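Local coordinates for CsuC (Acinetobacter baumannii, PDB 6FJY), which is the periplasmic chaperone of archaic Csu pili that holds the tip adhesin CsuE in a pre-assembly complex and probably serves other pilus subunits, at residues A[29-35]-A[60-66]. Sequence-based numbering, arbitrary orientation.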
ATOM      1  N   THR A  29      -5.892  12.286  19.200  1.00 83.37           N
ATOM      2  CA  THR A  29      -6.147  13.650  18.760  1.00 80.37           C
ATOM      3  C   THR A  29      -6.600  13.651  17.305  1.00 73.68           C
ATOM      4  O   THR A  29      -6.187  12.806  16.510  1.00 55.93           O
ATOM      5  CB  THR A  29      -4.899  14.537  18.914  1.00 79.04           C
ATOM      6  OG1 THR A  29      -3.828  14.012  18.116  1.00 72.85           O
ATOM      7  CG2 THR A  29      -4.463  14.647  20.397  1.00 59.49           C
ATOM      8  N   ASP A  30      -7.472  14.604  16.972  1.00 68.28           N
ATOM      9  CA  ASP A  30      -7.933  14.766  15.605  1.00 62.40           C
ATOM     10  C   ASP A  30      -6.826  15.344  14.726  1.00 71.88           C
ATOM     11  O   ASP A  30      -5.871  15.965  15.206  1.00 61.13           O
ATOM     12  CB  ASP A  30      -9.163  15.674  15.550  1.00 56.64           C
ATOM     13  CG  ASP A  30     -10.300  15.164  16.409  1.00 58.00           C
ATOM     14  OD1 ASP A  30     -10.182  14.036  16.921  1.00 48.73           O
ATOM     15  OD2 ASP A  30     -11.308  15.883  16.561  1.00 60.89           O
ATOM     16  N   ALA A  31      -6.976  15.139  13.413  1.00 76.33           N
ATOM     17  CA  ALA A  31      -6.040  15.636  12.413  1.00 65.10           C
ATOM     18  C   ALA A  31      -6.805  16.097  11.179  1.00 60.67           C
ATOM     19  O   ALA A  31      -7.892  15.598  10.881  1.00 51.79           O
ATOM     20  CB  ALA A  31      -5.025  14.564  12.015  1.00 60.07           C
ATOM     21  N   MET A  32      -6.248  17.087  10.493  1.00 58.09           N
ATOM     22  CA  MET A  32      -6.769  17.570   9.224  1.00 59.46           C
ATOM     23  C   MET A  32      -5.838  17.111   8.115  1.00 61.62           C
ATOM     24  O   MET A  32      -4.610  17.170   8.256  1.00 48.45           O
ATOM     25  CB  MET A  32      -6.888  19.099   9.205  1.00 72.25           C
ATOM     26  CG  MET A  32      -7.564  19.678   7.951  1.00 75.21           C
ATOM     27  SD  MET A  32      -9.356  19.549   7.982  1.00 37.09           S
ATOM     28  CE  MET A  32      -9.629  20.100   9.650  1.00 60.79           C
ATOM     29  N   VAL A  33      -6.428  16.668   7.009  1.00 63.66           N
ATOM     30  CA  VAL A  33      -5.686  16.125   5.880  1.00 60.82           C
ATOM     31  C   VAL A  33      -6.134  16.809   4.598  1.00 48.32           C
ATOM     32  O   VAL A  33      -7.332  16.862   4.301  1.00 47.15           O
ATOM     33  CB  VAL A  33      -5.890  14.604   5.769  1.00 62.76           C
ATOM     34  CG1 VAL A  33      -5.095  14.051   4.630  1.00 74.42           C
ATOM     35  CG2 VAL A  33      -5.499  13.939   7.078  1.00 74.67           C
ATOM     36  N   GLN A  34      -5.169  17.284   3.825  1.00 63.20           N
ATOM     37  CA  GLN A  34      -5.374  17.776   2.473  1.00 56.34           C
ATOM     38  C   GLN A  34      -4.763  16.773   1.510  1.00 53.42           C
ATOM     39  O   GLN A  34      -3.710  16.195   1.796  1.00 31.57           O
ATOM     40  CB  GLN A  34      -4.729  19.145   2.259  1.00 59.49           C
ATOM     41  CG  GLN A  34      -4.985  19.724   0.871  1.00 78.53           C
ATOM     42  CD  GLN A  34      -4.043  20.863   0.513  1.00 93.08           C
ATOM     43  OE1 GLN A  34      -3.078  21.135   1.226  1.00 96.72           O
ATOM     44  NE2 GLN A  34      -4.310  21.521  -0.609  1.00103.72           N
ATOM     45  N   ILE A  35      -5.455  16.532   0.400  1.00 50.48           N
ATOM     46  CA  ILE A  35      -5.055  15.551  -0.600  1.00 49.68           C
ATOM     47  C   ILE A  35      -4.993  16.241  -1.953  1.00 49.33           C
ATOM     48  O   ILE A  35      -5.955  16.897  -2.360  1.00 41.08           O
ATOM     49  CB  ILE A  35      -6.034  14.365  -0.647  1.00 58.47           C
ATOM     50  CG1 ILE A  35      -6.149  13.716   0.735  1.00 66.11           C
ATOM     51  CG2 ILE A  35      -5.556  13.332  -1.621  1.00 44.98           C
ATOM     52  CD1 ILE A  35      -7.313  14.242   1.566  1.00 63.24           C
ATOM     53  N   PRO A  60     -10.937  16.100  -1.466  1.00 59.11           N
ATOM     54  CA  PRO A  60      -9.674  16.857  -1.493  1.00 59.67           C
ATOM     55  C   PRO A  60      -9.204  17.294  -0.104  1.00 57.99           C
ATOM     56  O   PRO A  60      -8.024  17.621   0.056  1.00 42.00           O
ATOM     57  CB  PRO A  60      -9.987  18.046  -2.417  1.00 41.90           C
ATOM     58  CG  PRO A  60     -11.476  18.222  -2.288  1.00 45.46           C
ATOM     59  CD  PRO A  60     -12.057  16.862  -2.058  1.00 50.81           C
ATOM     60  N   VAL A  61     -10.095  17.355   0.883  1.00 66.28           N
ATOM     61  CA  VAL A  61      -9.745  17.659   2.273  1.00 62.80           C
ATOM     62  C   VAL A  61     -10.630  16.836   3.197  1.00 57.94           C
ATOM     63  O   VAL A  61     -11.829  16.680   2.946  1.00 53.50           O
ATOM     64  CB  VAL A  61      -9.909  19.150   2.653  1.00 57.94           C
ATOM     65  CG1 VAL A  61      -9.327  19.380   4.055  1.00 58.50           C
ATOM     66  CG2 VAL A  61      -9.223  20.062   1.655  1.00 76.24           C
ATOM     67  N   ALA A  62     -10.048  16.328   4.280  1.00 70.65           N
ATOM     68  CA  ALA A  62     -10.831  15.581   5.254  1.00 71.98           C
ATOM     69  C   ALA A  62     -10.306  15.823   6.659  1.00 60.56           C
ATOM     70  O   ALA A  62      -9.103  16.009   6.875  1.00 42.99           O
ATOM     71  CB  ALA A  62     -10.810  14.077   4.970  1.00 76.02           C
ATOM     72  N   LYS A  63     -11.231  15.787   7.616  1.00 69.50           N
ATOM     73  CA  LYS A  63     -10.907  15.776   9.035  1.00 66.40           C
ATOM     74  C   LYS A  63     -10.957  14.326   9.491  1.00 68.28           C
ATOM     75  O   LYS A  63     -11.998  13.669   9.371  1.00 52.23           O
ATOM     76  CB  LYS A  63     -11.884  16.639   9.830  1.00 74.56           C
ATOM     77  CG  LYS A  63     -11.540  16.814  11.306  1.00 81.53           C
ATOM     78  CD  LYS A  63     -12.612  17.622  12.033  1.00 83.42           C
ATOM     79  CE  LYS A  63     -12.818  18.993  11.402  1.00 80.81           C
ATOM     80  NZ  LYS A  63     -13.745  19.842  12.215  1.00 88.53           N
ATOM     81  N   ILE A  64      -9.823  13.817   9.960  1.00 79.73           N
ATOM     82  CA  ILE A  64      -9.710  12.439  10.421  1.00 70.15           C
ATOM     83  C   ILE A  64      -9.628  12.501  11.937  1.00 61.36           C
ATOM     84  O   ILE A  64      -8.551  12.739  12.500  1.00 49.79           O
ATOM     85  CB  ILE A  64      -8.495  11.719   9.827  1.00 68.99           C
ATOM     86  CG1 ILE A  64      -8.371  12.030   8.337  1.00 65.48           C
ATOM     87  CG2 ILE A  64      -8.627  10.212  10.039  1.00 63.15           C
ATOM     88  CD1 ILE A  64      -9.520  11.504   7.521  1.00 58.74           C
ATOM     89  N   LYS A  65     -10.762  12.282  12.597  1.00 66.60           N
ATOM     90  CA  LYS A  65     -10.816  12.337  14.045  1.00 67.55           C
ATOM     91  C   LYS A  65     -10.272  11.034  14.608  1.00 68.97           C
ATOM     92  O   LYS A  65     -10.068  10.054  13.887  1.00 52.65           O
ATOM     93  CB  LYS A  65     -12.250  12.583  14.526  1.00 59.56           C
ATOM     94  CG  LYS A  65     -12.896  13.822  13.902  1.00 65.58           C
ATOM     95  CD  LYS A  65     -14.419  13.854  14.027  1.00 57.50           C
ATOM     96  CE  LYS A  65     -14.984  15.074  13.273  1.00 65.30           C
ATOM     97  NZ  LYS A  65     -16.475  15.231  13.316  1.00 72.67           N
ATOM     98  N   ALA A  66     -10.024  11.040  15.913  1.00 77.43           N
ATOM     99  CA  ALA A  66      -9.495   9.872  16.600  1.00 69.76           C
ATOM    100  C   ALA A  66     -10.392   8.665  16.366  1.00 61.84           C
ATOM    101  O   ALA A  66     -11.607   8.732  16.560  1.00 50.61           O
ATOM    102  CB  ALA A  66      -9.374  10.162  18.097  1.00 87.64           C
TER
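The aliphatic start of Lys65, CB and CG, lies over one face of the Asp30 carboxylate, with Lys65 CG 3.7 Å from Asp30 OD2. From the same side, Ala66 N gives Asp30 OD1 a hydrogen bond of 3.2 Å, the donor 39° out of the carboxylate plane. The extended Lys65 chain leaves its NZ 6.1 Å from Asp30 OD2, too far for a salt bridge. Strands 31-35 and 61-64 pair antiparallel. Ala31 with Ile64 and Val33 with Ala62 are the hydrogen-bonded pairs, and Ile35 N adds a bond to Pro60 O at 2.8 Å. On the face of Met32, Gln34, Val61 and Lys63, the Met32 chain is bent at chi2 (79°) and chi3 (45°), which lays its sulfur and methyl across the neighbouring strand. Met32 SD is 3.9 Å from Val61 CG1 and Met32 CE 3.8 Å from Lys63 CE. On the other face, Val33 CG2 meets Ile64 CG1 at 3.7 Å. Phe3 touches both of these side chains, and Leu23 packs on Val33. Strand 85-95 pairs with the far edge of 31-35. One partly exposed face over a buried apolar one fits the Ig-like beta sandwich of the PapD-type chaperone N-terminal domain.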